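Local coordinates for glucosamine-6-phosphate deaminase (Bacillus subtilis, PDB 2BKX), which belongs to the glucosamine-6-phosphate isomerase/6-phosphogluconolactonase family of Rossmann-like alpha/beta proteins and is modelled here with fructose-6-phosphate in its pocket, at residues Q46-R49 with L50-E54; D86-F89 with Q90-S94. All blocks are in the same frame, centred on the assembly; numbering follows the deposited sequence. Where two conformers were deposited one is given.

How the interactions relate
Interactions 1 and 2 both lie at the surface and both concern the C-terminal end of a helix. Interaction 1 is the last two turns of helix 41-53, within the beta-alpha-beta unit of strands 31-34 and 62-69. Its bonds are mainly the regular ones of a helix. Interaction 2 follows the end of helix 80-89 into a loop. There a beta turn, bound waters and one aromatic-aliphatic contact replace the helical ladder. The two sites touch. I48 CD1 packs 3.5 Å from H91 CB, and H51 lies against the loop at H91 and D93. F88 reaches back to L47, so the buried residue of each contact meets the other.

Interaction 1: Q46-R49 with L50-E54; sequences QLIR and LHQTE
T53 turns OG1 back between its own backbone N and carbonyl carbon (chi1 57°), and this sets the hydroxyl 3.2 Å from R49 O. R49 bends at chi2 (-87°) and carries its guanidinium over to the side chain of Q52. The two chains cross, with the guanidinium and amide planes well away from parallel. These side chains belong to the last two turns of helix 41-53. The T53 N to R49 O bond is short and nearly straight, 2.8 Å with an N-H...O angle of 169°. Q52 N makes only weak bonds, one to R49 O and one to I48 O. L50 N bonds to Q46 O at 3.0 Å and H51 N to L47 O at 3.1 Å, both in the regular helical pattern. L50 also lays its CG 3.4 Å from Q46 O, and H51 sets CB close to I48 O. The imidazole of H51 leads away from this turn, and its ND1 bonds to L56 O. L47 and L50 face helix 9-26, while R49, Q52 and T53 are exposed. E54 leaves helical geometry and pairs with R18. R49 O thus gathers a strong bond from T53 N and a weak one from Q52 N, with the T53 hydroxyl close by, so the end of the helix converges on this one carbonyl.

Interaction 2: D86-F89 with Q90-S94; sequences DRFF and QHIDS
F89 O is the polar centre of the turn that ends helix 80-89. It closes a type I beta turn by accepting a weak bond from I92 N at 3.4 Å. Water 2 donates to the same oxygen at 2.7 Å and also bonds to S94 OG, so it ties the turn to the loop beyond. Water 3 lies near both F89 O and I92 O, though other acceptors compete for its protons. One residue earlier, H91 N bonds to F88 O at 3.0 Å. This donor sits above the carbonyl plane, 44° out of it, as the helix gives way to the turn. Water 1 donates to D86 O (2.9 Å) and bonds to H91 NE2 (2.8 Å), and so bridges the imidazole to the last helical turn. Q90 runs back along D86, their side chains next to each other and pointing the same way. Q90 CG also covers one face of the H91 ring. On the other flank the contact is apolar. I92 places CG1 between its backbone N and carbonyl carbon (chi1 62°), and CD1 then reaches the face of the buried F88 ring. This is a CH-pi contact, with CD1 3.9 Å from the ring centroid and 14° off the normal. F88 also meets Y44, and I92 meets F58. D93 bonds to S57, F58 and Q59, which follow helix 41-53, and so joins the two loops. The second branch of I92 joins in as well, with CG2 3.8 Å from F88 CE1.

Interaction 1: Q46-R49 with L50-E54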
ATOM      1  N   GLN A  46       6.901  -9.912 -10.089  1.00  7.83           N
ATOM      2  CA  GLN A  46       6.107 -10.665 -11.019  1.00  8.91           C
ATOM      3  C   GLN A  46       5.413  -9.811 -12.059  1.00  8.18           C
ATOM      4  O   GLN A  46       5.258 -10.255 -13.179  1.00  8.82           O
ATOM      5  CB  GLN A  46       5.154 -11.660 -10.335  1.00 10.78           C
ATOM      6  CG  GLN A  46       5.856 -12.617  -9.436  0.50 16.00           C
ATOM      7  CD  GLN A  46       6.917 -13.405 -10.217  0.50 18.90           C
ATOM      8  OE1 GLN A  46       6.578 -14.077 -11.207  0.50 17.04           O
ATOM      9  NE2 GLN A  46       8.195 -13.226  -9.867  0.50 15.34           N
ATOM     10  N   LEU A  47       4.966  -8.606 -11.702  1.00  7.96           N
ATOM     11  CA  LEU A  47       4.451  -7.650 -12.711  1.00  9.00           C
ATOM     12  C   LEU A  47       5.437  -7.317 -13.796  1.00  9.81           C
ATOM     13  O   LEU A  47       5.079  -7.283 -14.980  1.00 10.26           O
ATOM     14  CB  LEU A  47       4.007  -6.316 -12.076  1.00  9.78           C
ATOM     15  CG  LEU A  47       2.644  -6.444 -11.466  1.00  9.46           C
ATOM     16  CD1 LEU A  47       2.373  -5.273 -10.567  1.00 10.51           C
ATOM     17  CD2 LEU A  47       1.513  -6.559 -12.555  1.00 10.49           C
ATOM     18  N   ILE A  48       6.682  -7.100 -13.397  1.00  9.05           N
ATOM     19  CA  ILE A  48       7.753  -6.846 -14.338  1.00  9.97           C
ATOM     20  C   ILE A  48       7.978  -8.079 -15.210  1.00  9.25           C
ATOM     21  O   ILE A  48       8.188  -7.955 -16.411  1.00 11.32           O
ATOM     22  CB  ILE A  48       9.037  -6.401 -13.624  1.00  8.98           C
ATOM     23  CG1 ILE A  48       8.808  -5.049 -12.967  1.00 11.37           C
ATOM     24  CG2 ILE A  48      10.210  -6.323 -14.607  1.00 11.52           C
ATOM     25  CD1 ILE A  48       9.871  -4.753 -11.932  1.00 11.41           C
ATOM     26  N   ARG A  49       7.914  -9.266 -14.633  1.00  9.58           N
ATOM     27  CA  ARG A  49       8.034 -10.462 -15.438  1.00 11.21           C
ATOM     28  C   ARG A  49       6.954 -10.525 -16.492  1.00 10.58           C
ATOM     29  O   ARG A  49       7.250 -10.891 -17.631  1.00 10.60           O
ATOM     30  CB  ARG A  49       7.946 -11.656 -14.518  1.00 13.20           C
ATOM     31  CG  ARG A  49       9.277 -12.079 -14.006  1.00 21.40           C
ATOM     32  CD  ARG A  49       9.948 -13.056 -14.993  1.00 29.14           C
ATOM     33  NE  ARG A  49      11.111 -13.656 -14.370  1.00 32.72           N
ATOM     34  CZ  ARG A  49      12.340 -13.155 -14.407  1.00 35.03           C
ATOM     35  NH1 ARG A  49      12.606 -12.031 -15.075  1.00 36.38           N
ATOM     36  NH2 ARG A  49      13.315 -13.788 -13.770  1.00 35.26           N
ATOM     37  N   LEU A  50       5.706 -10.234 -16.119  1.00  9.39           N
ATOM     38  CA  LEU A  50       4.585 -10.291 -17.069  1.00  9.30           C
ATOM     39  C   LEU A  50       4.772  -9.283 -18.206  1.00 10.39           C
ATOM     40  O   LEU A  50       4.329  -9.489 -19.347  1.00  9.87           O
ATOM     41  CB  LEU A  50       3.253 -10.060 -16.362  1.00  9.60           C
ATOM     42  CG  LEU A  50       2.819 -11.100 -15.346  1.00  9.19           C
ATOM     43  CD1 LEU A  50       1.497 -10.689 -14.755  1.00  9.26           C
ATOM     44  CD2 LEU A  50       2.790 -12.494 -15.940  1.00  9.09           C
ATOM     45  N   HIS A  51       5.458  -8.195 -17.898  1.00 12.32           N
ATOM     46  CA  HIS A  51       5.840  -7.208 -18.918  1.00 13.44           C
ATOM     47  C   HIS A  51       6.615  -7.904 -20.046  1.00 14.61           C
ATOM     48  O   HIS A  51       6.413  -7.588 -21.245  1.00 15.31           O
ATOM     49  CB  HIS A  51       6.679  -6.101 -18.205  1.00 13.18           C
ATOM     50  CG  HIS A  51       7.020  -4.905 -19.042  1.00 15.02           C
ATOM     51  ND1 HIS A  51       6.102  -4.225 -19.815  1.00 16.49           N
ATOM     52  CD2 HIS A  51       8.190  -4.230 -19.164  1.00 16.47           C
ATOM     53  CE1 HIS A  51       6.704  -3.195 -20.385  1.00 17.06           C
ATOM     54  NE2 HIS A  51       7.966  -3.183 -20.016  1.00 17.47           N
ATOM     55  N   GLN A  52       7.468  -8.862 -19.681  1.00 15.69           N
ATOM     56  CA  GLN A  52       8.197  -9.700 -20.635  1.00 17.62           C
ATOM     57  C   GLN A  52       7.401 -10.884 -21.175  1.00 16.51           C
ATOM     58  O   GLN A  52       7.244 -11.046 -22.398  1.00 18.20           O
ATOM     59  CB  GLN A  52       9.477 -10.283 -19.988  1.00 19.46           C
ATOM     60  CG  GLN A  52      10.384  -9.302 -19.259  1.00 24.47           C
ATOM     61  CD  GLN A  52      11.122  -9.876 -17.985  1.00 24.68           C
ATOM     62  OE1 GLN A  52      11.458  -9.111 -17.081  1.00 30.40           O
ATOM     63  NE2 GLN A  52      11.361 -11.212 -17.932  1.00 30.37           N
ATOM     64  N   THR A  53       6.929 -11.752 -20.290  1.00 14.45           N
ATOM     65  CA  THR A  53       6.373 -13.021 -20.703  1.00 14.45           C
ATOM     66  C   THR A  53       5.020 -12.849 -21.401  1.00 14.90           C
ATOM     67  O   THR A  53       4.645 -13.726 -22.185  1.00 15.62           O
ATOM     68  CB  THR A  53       6.218 -13.972 -19.546  1.00 15.11           C
ATOM     69  OG1 THR A  53       5.405 -13.349 -18.579  1.00 14.45           O
ATOM     70  CG2 THR A  53       7.570 -14.326 -18.919  1.00 14.29           C
ATOM     71  N   GLU A  54       4.300 -11.749 -21.117  1.00 12.93           N
ATOM     72  CA  GLU A  54       2.975 -11.508 -21.693  1.00 12.90           C
ATOM     73  C   GLU A  54       2.865 -10.201 -22.418  1.00 13.07           C
ATOM     74  O   GLU A  54       1.767  -9.800 -22.860  1.00 13.34           O
ATOM     75  CB  GLU A  54       1.864 -11.602 -20.610  1.00 11.23           C
ATOM     76  CG  GLU A  54       1.813 -12.930 -19.965  1.00 12.64           C
ATOM     77  CD  GLU A  54       0.702 -13.089 -18.978  1.00 11.87           C
ATOM     78  OE1 GLU A  54      -0.003 -12.086 -18.647  1.00 12.55           O
ATOM     79  OE2 GLU A  54       0.571 -14.207 -18.474  1.00 13.71           O
TER

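Interaction 2: D86-F89 with Q90-S94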
ATOM      1  N   ASP A  86      12.828   2.256  -7.999  1.00  8.22           N
ATOM      2  CA  ASP A  86      13.773   1.114  -8.052  1.00  9.99           C
ATOM      3  C   ASP A  86      13.049  -0.222  -8.301  1.00 10.85           C
ATOM      4  O   ASP A  86      13.488  -1.034  -9.129  1.00 11.34           O
ATOM      5  CB  ASP A  86      14.543   1.026  -6.724  1.00 10.50           C
ATOM      6  CG  ASP A  86      15.512  -0.139  -6.674  1.00 12.67           C
ATOM      7  OD1 ASP A  86      16.471  -0.103  -7.439  1.00 17.59           O
ATOM      8  OD2 ASP A  86      15.307  -1.072  -5.858  1.00 18.29           O
ATOM      9  N   ARG A  87      11.943  -0.459  -7.606  1.00 10.12           N
ATOM     10  CA  ARG A  87      11.290  -1.764  -7.682  1.00 10.21           C
ATOM     11  C   ARG A  87      10.368  -1.888  -8.907  1.00  9.78           C
ATOM     12  O   ARG A  87       9.986  -2.980  -9.291  1.00 10.37           O
ATOM     13  CB  ARG A  87      10.397  -1.996  -6.472  1.00 11.22           C
ATOM     14  CG  ARG A  87      11.031  -2.586  -5.227  0.50 13.62           C
ATOM     15  CD  ARG A  87      12.080  -1.760  -4.603  0.50 14.94           C
ATOM     16  NE  ARG A  87      12.389  -2.245  -3.250  0.50 14.33           N
ATOM     17  CZ  ARG A  87      13.166  -1.605  -2.372  0.50 17.44           C
ATOM     18  NH1 ARG A  87      13.361  -2.121  -1.164  0.50 18.31           N
ATOM     19  NH2 ARG A  87      13.736  -0.437  -2.672  0.50 18.30           N
ATOM     20  N   PHE A  88       9.908  -0.762  -9.449  1.00  8.19           N
ATOM     21  CA  PHE A  88       8.805  -0.793 -10.393  1.00  8.03           C
ATOM     22  C   PHE A  88       8.953   0.146 -11.570  1.00  8.09           C
ATOM     23  O   PHE A  88       9.073  -0.326 -12.709  1.00  8.96           O
ATOM     24  CB  PHE A  88       7.486  -0.582  -9.661  1.00  8.31           C
ATOM     25  CG  PHE A  88       6.249  -0.937 -10.461  1.00  7.45           C
ATOM     26  CD1 PHE A  88       6.178  -2.083 -11.237  1.00  9.00           C
ATOM     27  CD2 PHE A  88       5.160  -0.123 -10.410  1.00  9.17           C
ATOM     28  CE1 PHE A  88       5.008  -2.402 -11.914  1.00  9.11           C
ATOM     29  CE2 PHE A  88       3.974  -0.428 -11.076  1.00  9.71           C
ATOM     30  CZ  PHE A  88       3.915  -1.591 -11.841  1.00 10.30           C
ATOM     31  N   PHE A  89       8.975   1.454 -11.323  1.00  7.20           N
ATOM     32  CA  PHE A  89       8.843   2.374 -12.440  1.00  7.88           C
ATOM     33  C   PHE A  89       9.984   2.253 -13.419  1.00  8.97           C
ATOM     34  O   PHE A  89       9.758   2.362 -14.640  1.00 10.26           O
ATOM     35  CB  PHE A  89       8.767   3.822 -11.984  1.00  7.98           C
ATOM     36  CG  PHE A  89       7.681   4.122 -10.965  1.00  8.36           C
ATOM     37  CD1 PHE A  89       6.514   3.352 -10.850  1.00  8.12           C
ATOM     38  CD2 PHE A  89       7.807   5.244 -10.145  1.00  7.74           C
ATOM     39  CE1 PHE A  89       5.531   3.690  -9.909  1.00  8.60           C
ATOM     40  CE2 PHE A  89       6.818   5.571  -9.210  1.00  8.26           C
ATOM     41  CZ  PHE A  89       5.705   4.786  -9.102  1.00  7.67           C
ATOM     42  N   GLN A  90      11.191   1.995 -12.940  1.00  8.40           N
ATOM     43  CA  GLN A  90      12.342   1.936 -13.883  1.00  9.83           C
ATOM     44  C   GLN A  90      12.283   0.770 -14.872  1.00 10.44           C
ATOM     45  O   GLN A  90      13.042   0.737 -15.832  1.00 12.40           O
ATOM     46  CB  GLN A  90      13.674   1.893 -13.140  1.00  9.56           C
ATOM     47  CG  GLN A  90      14.029   0.555 -12.463  1.00 12.60           C
ATOM     48  CD  GLN A  90      15.463   0.477 -11.936  1.00 15.69           C
ATOM     49  OE1 GLN A  90      15.730  -0.066 -10.823  1.00 19.22           O
ATOM     50  NE2 GLN A  90      16.396   0.980 -12.729  1.00 18.58           N
ATOM     51  N   HIS A  91      11.411  -0.193 -14.608  1.00 10.05           N
ATOM     52  CA  HIS A  91      11.367  -1.458 -15.305  1.00 10.71           C
ATOM     53  C   HIS A  91      10.167  -1.594 -16.226  1.00 10.24           C
ATOM     54  O   HIS A  91      10.037  -2.625 -16.886  1.00 12.75           O
ATOM     55  CB  HIS A  91      11.334  -2.607 -14.265  1.00 11.65           C
ATOM     56  CG  HIS A  91      12.546  -2.687 -13.413  1.00 13.69           C
ATOM     57  ND1 HIS A  91      13.806  -2.890 -13.928  1.00 18.73           N
ATOM     58  CD2 HIS A  91      12.694  -2.620 -12.064  1.00 16.61           C
ATOM     59  CE1 HIS A  91      14.684  -2.908 -12.937  1.00 19.18           C
ATOM     60  NE2 HIS A  91      14.034  -2.750 -11.795  1.00 18.57           N
ATOM     61  N   ILE A  92       9.309  -0.587 -16.306  1.00 10.16           N
ATOM     62  CA  ILE A  92       8.081  -0.658 -17.078  1.00 10.33           C
ATOM     63  C   ILE A  92       7.974   0.489 -18.088  1.00 10.66           C
ATOM     64  O   ILE A  92       8.735   1.453 -18.025  1.00 11.94           O
ATOM     65  CB  ILE A  92       6.821  -0.668 -16.147  1.00 10.12           C
ATOM     66  CG1 ILE A  92       6.717   0.617 -15.329  1.00  9.45           C
ATOM     67  CG2 ILE A  92       6.866  -1.887 -15.223  1.00 10.56           C
ATOM     68  CD1 ILE A  92       5.448   0.703 -14.495  1.00 10.40           C
ATOM     69  N   ASP A  93       7.007   0.398 -19.000  1.00  9.97           N
ATOM     70  CA  ASP A  93       6.852   1.364 -20.093  1.00 10.62           C
ATOM     71  C   ASP A  93       5.748   2.351 -19.801  1.00 10.64           C
ATOM     72  O   ASP A  93       4.987   2.755 -20.688  1.00 12.06           O
ATOM     73  CB  ASP A  93       6.568   0.622 -21.431  1.00 10.36           C
ATOM     74  CG  ASP A  93       5.227  -0.157 -21.430  1.00 12.42           C
ATOM     75  OD1 ASP A  93       4.749  -0.545 -20.347  1.00 12.61           O
ATOM     76  OD2 ASP A  93       4.648  -0.388 -22.523  1.00 15.68           O
ATOM     77  N   SER A  94       5.668   2.797 -18.553  1.00 11.46           N
ATOM     78  CA  SER A  94       4.693   3.813 -18.162  1.00 11.11           C
ATOM     79  C   SER A  94       5.105   5.209 -18.613  1.00 10.64           C
ATOM     80  O   SER A  94       6.228   5.405 -19.059  1.00 11.60           O
ATOM     81  CB  SER A  94       4.537   3.758 -16.644  1.00 11.76           C
ATOM     82  OG  SER A  94       5.760   4.063 -16.037  1.00 11.84           O
TER
HETATM   83  O   HOH W   1      14.795  -3.661  -9.249  1.00 31.21           O
HETATM   84  O   HOH W   2       8.452   4.306 -16.014  1.00 14.45           O
HETATM   85  O   HOH W   3      11.149   2.900 -17.235  1.00 25.50           O